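Local coordinates for BAG family molecular chaperone regulator 3 (Arabidopsis thaliana, PDB 4HWF), which binds the ATPase domain of HSP70/HSC70 chaperones and probably acts as a co-chaperone regulating programmed cell death and stress responses, at residues L50-D54 and M68-R72. Residues are numbered along the deposited sequence.
Sequences LLRLD and MQVQR
Two helical turns of the three-helix BAG domain face each other here: 50-54 in helix 36-57 and 68-72 in helix 62-86, the second and third helices of the bundle. Both are regular alpha-helix, with Asp54 N to Leu50 O and Arg72 N to Met68 O each 3.0 Å. The segment axes come within 12.2 Å, their N-to-C directions 120° apart, and the nearest CA atoms, those of Asp54 and Met68, lie 7.8 Å apart, so the helices meet through side chains, chiefly the long Arg72. Met68 (chi1 m, chi2 t) lays its CE 3.1 Å from Asp54 OD1. Gln69 starts sideways, but its t, p rotamer brings OE1 to 3.6 Å from Leu50 CD2 and 2.9 Å from Arg72 NH1, which donates a hydrogen bond to it. Arg72, with chi1 p and chi2 t, reaches across to Asp54 (chi1 m) in a bidentate salt bridge: NH1 to OD2 and NH2 to OD1 are both 2.7 Å. Leu50 (t, p) covers one guanidinium face, its CD1 3.6 Å from Arg72 NH1. In segment 50-54, Leu53 packs on Ile7 and Ile10 of helix 3-29. The contact thus joins helix 36-57 to helix 62-86 largely through a charged and polar cluster: the charge of the buried Asp54 carboxylate is compensated within the helix pair, and Gln69 OE1, a second acceptor for NH1, helps orient the guanidinium.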
ATOM      1  N   LEU A  50       2.448  -5.071  -3.603  1.00 19.39           N
ATOM      2  CA  LEU A  50       1.026  -5.331  -3.822  1.00 22.41           C
ATOM      3  C   LEU A  50       0.816  -6.039  -5.151  1.00 19.95           C
ATOM      4  O   LEU A  50       0.047  -6.993  -5.249  1.00 18.58           O
ATOM      5  CB  LEU A  50       0.243  -4.022  -3.814  1.00 21.60           C
ATOM      6  CG  LEU A  50      -1.275  -4.165  -3.980  1.00 25.23           C
ATOM      7  CD1 LEU A  50      -1.890  -4.974  -2.829  1.00 25.28           C
ATOM      8  CD2 LEU A  50      -1.928  -2.796  -4.074  1.00 26.10           C
ATOM      9  N   LEU A  51       1.520  -5.580  -6.179  1.00 21.85           N
ATOM     10  CA  LEU A  51       1.414  -6.200  -7.495  1.00 20.88           C
ATOM     11  C   LEU A  51       1.958  -7.620  -7.492  1.00 20.07           C
ATOM     12  O   LEU A  51       1.359  -8.510  -8.096  1.00 20.53           O
ATOM     13  CB  LEU A  51       2.120  -5.339  -8.548  1.00 22.16           C
ATOM     14  CG  LEU A  51       1.671  -5.373 -10.005  1.00 28.16           C
ATOM     15  CD1 LEU A  51       0.178  -5.103 -10.188  1.00 23.53           C
ATOM     16  CD2 LEU A  51       2.511  -4.351 -10.795  1.00 30.80           C
ATOM     17  N   ARG A  52       3.093  -7.853  -6.833  1.00 22.11           N
ATOM     18  CA  ARG A  52       3.615  -9.216  -6.726  1.00 25.30           C
ATOM     19  C   ARG A  52       2.615 -10.143  -6.042  1.00 23.76           C
ATOM     20  O   ARG A  52       2.459 -11.297  -6.431  1.00 23.32           O
ATOM     21  CB  ARG A  52       4.928  -9.271  -5.942  1.00 27.06           C
ATOM     22  CG  ARG A  52       6.112  -8.707  -6.656  1.00 36.43           C
ATOM     23  CD  ARG A  52       7.348  -8.776  -5.764  1.00 40.91           C
ATOM     24  NE  ARG A  52       7.358  -9.966  -4.907  1.00 44.29           N
ATOM     25  CZ  ARG A  52       7.950 -11.119  -5.215  1.00 51.09           C
ATOM     26  NH1 ARG A  52       8.580 -11.258  -6.379  1.00 53.96           N
ATOM     27  NH2 ARG A  52       7.917 -12.137  -4.354  1.00 52.05           N
ATOM     28  N   LEU A  53       1.961  -9.635  -5.008  1.00 20.15           N
ATOM     29  CA  LEU A  53       1.013 -10.439  -4.232  1.00 20.97           C
ATOM     30  C   LEU A  53      -0.185 -10.810  -5.108  1.00 21.30           C
ATOM     31  O   LEU A  53      -0.586 -11.973  -5.175  1.00 20.84           O
ATOM     32  CB  LEU A  53       0.540  -9.653  -3.004  1.00 21.48           C
ATOM     33  CG  LEU A  53      -0.437 -10.385  -2.072  1.00 24.65           C
ATOM     34  CD1 LEU A  53       0.171 -11.706  -1.562  1.00 24.93           C
ATOM     35  CD2 LEU A  53      -0.880  -9.496  -0.917  1.00 26.83           C
ATOM     36  N   ASP A  54      -0.737  -9.807  -5.780  1.00 21.93           N
ATOM     37  CA  ASP A  54      -1.865 -10.001  -6.686  1.00 22.56           C
ATOM     38  C   ASP A  54      -1.558 -10.985  -7.806  1.00 23.75           C
ATOM     39  O   ASP A  54      -2.405 -11.807  -8.161  1.00 22.47           O
ATOM     40  CB  ASP A  54      -2.348  -8.669  -7.260  1.00 23.38           C
ATOM     41  CG  ASP A  54      -3.150  -7.857  -6.250  1.00 29.39           C
ATOM     42  OD1 ASP A  54      -3.500  -8.426  -5.183  1.00 31.32           O
ATOM     43  OD2 ASP A  54      -3.425  -6.662  -6.522  1.00 25.62           O
ATOM     44  N   MET A  68      -9.519  -7.287  -8.470  1.00 19.08           N
ATOM     45  CA  MET A  68      -9.166  -7.287  -7.050  1.00 21.11           C
ATOM     46  C   MET A  68      -8.766  -5.881  -6.584  1.00 20.17           C
ATOM     47  O   MET A  68      -9.171  -5.438  -5.508  1.00 21.81           O
ATOM     48  CB  MET A  68      -8.037  -8.298  -6.764  1.00 20.93           C
ATOM     49  CG  MET A  68      -8.453  -9.780  -6.849  1.00 21.77           C
ATOM     50  SD  MET A  68      -7.062 -10.943  -7.165  1.00 29.57           S
ATOM     51  CE  MET A  68      -5.816  -9.971  -6.512  1.00  4.80           C
ATOM     52  N   GLN A  69      -7.958  -5.187  -7.384  1.00 24.59           N
ATOM     53  CA  GLN A  69      -7.507  -3.837  -7.032  1.00 27.38           C
ATOM     54  C   GLN A  69      -8.654  -2.821  -6.989  1.00 31.93           C
ATOM     55  O   GLN A  69      -8.738  -2.015  -6.063  1.00 31.17           O
ATOM     56  CB  GLN A  69      -6.407  -3.352  -7.977  1.00 24.32           C
ATOM     57  CG  GLN A  69      -5.979  -1.906  -7.773  1.00 24.70           C
ATOM     58  CD  GLN A  69      -5.261  -1.668  -6.440  1.00 29.01           C
ATOM     59  OE1 GLN A  69      -5.125  -2.577  -5.618  1.00 30.20           O
ATOM     60  NE2 GLN A  69      -4.806  -0.440  -6.228  1.00 31.29           N
ATOM     61  N   VAL A  70      -9.528  -2.845  -7.989  1.00 26.08           N
ATOM     62  CA  VAL A  70     -10.686  -1.943  -7.991  1.00 27.98           C
ATOM     63  C   VAL A  70     -11.564  -2.214  -6.768  1.00 29.58           C
ATOM     64  O   VAL A  70     -12.037  -1.289  -6.126  1.00 35.40           O
ATOM     65  CB  VAL A  70     -11.527  -2.071  -9.286  1.00 28.74           C
ATOM     66  CG1 VAL A  70     -12.854  -1.311  -9.154  1.00 32.20           C
ATOM     67  CG2 VAL A  70     -10.740  -1.565 -10.479  1.00 26.41           C
ATOM     68  N   GLN A  71     -11.744  -3.488  -6.429  1.00 30.46           N
ATOM     69  CA  GLN A  71     -12.564  -3.895  -5.287  1.00 31.04           C
ATOM     70  C   GLN A  71     -12.015  -3.399  -3.942  1.00 38.79           C
ATOM     71  O   GLN A  71     -12.762  -2.860  -3.119  1.00 38.03           O
ATOM     72  CB  GLN A  71     -12.692  -5.425  -5.253  1.00 36.42           C
ATOM     73  CG  GLN A  71     -13.809  -5.976  -4.355  1.00 42.33           C
ATOM     74  CD  GLN A  71     -13.515  -5.874  -2.860  1.00 51.67           C
ATOM     75  OE1 GLN A  71     -12.390  -6.132  -2.401  1.00 47.83           O
ATOM     76  NE2 GLN A  71     -14.537  -5.497  -2.086  1.00 55.04           N
ATOM     77  N   ARG A  72     -10.716  -3.584  -3.712  1.00 32.72           N
ATOM     78  CA  ARG A  72     -10.147  -3.275  -2.402  1.00 33.91           C
ATOM     79  C   ARG A  72     -10.053  -1.776  -2.148  1.00 33.47           C
ATOM     80  O   ARG A  72     -10.044  -1.334  -1.005  1.00 37.21           O
ATOM     81  CB  ARG A  72      -8.783  -3.941  -2.214  1.00 31.08           C
ATOM     82  CG  ARG A  72      -7.658  -3.311  -3.010  1.00 30.10           C
ATOM     83  CD  ARG A  72      -6.316  -3.976  -2.677  1.00 29.90           C
ATOM     84  NE  ARG A  72      -6.315  -5.428  -2.871  1.00 27.02           N
ATOM     85  CZ  ARG A  72      -5.661  -6.059  -3.848  1.00 27.25           C
ATOM     86  NH1 ARG A  72      -4.949  -5.362  -4.733  1.00 23.49           N
ATOM     87  NH2 ARG A  72      -5.707  -7.387  -3.934  1.00 27.55           N
TER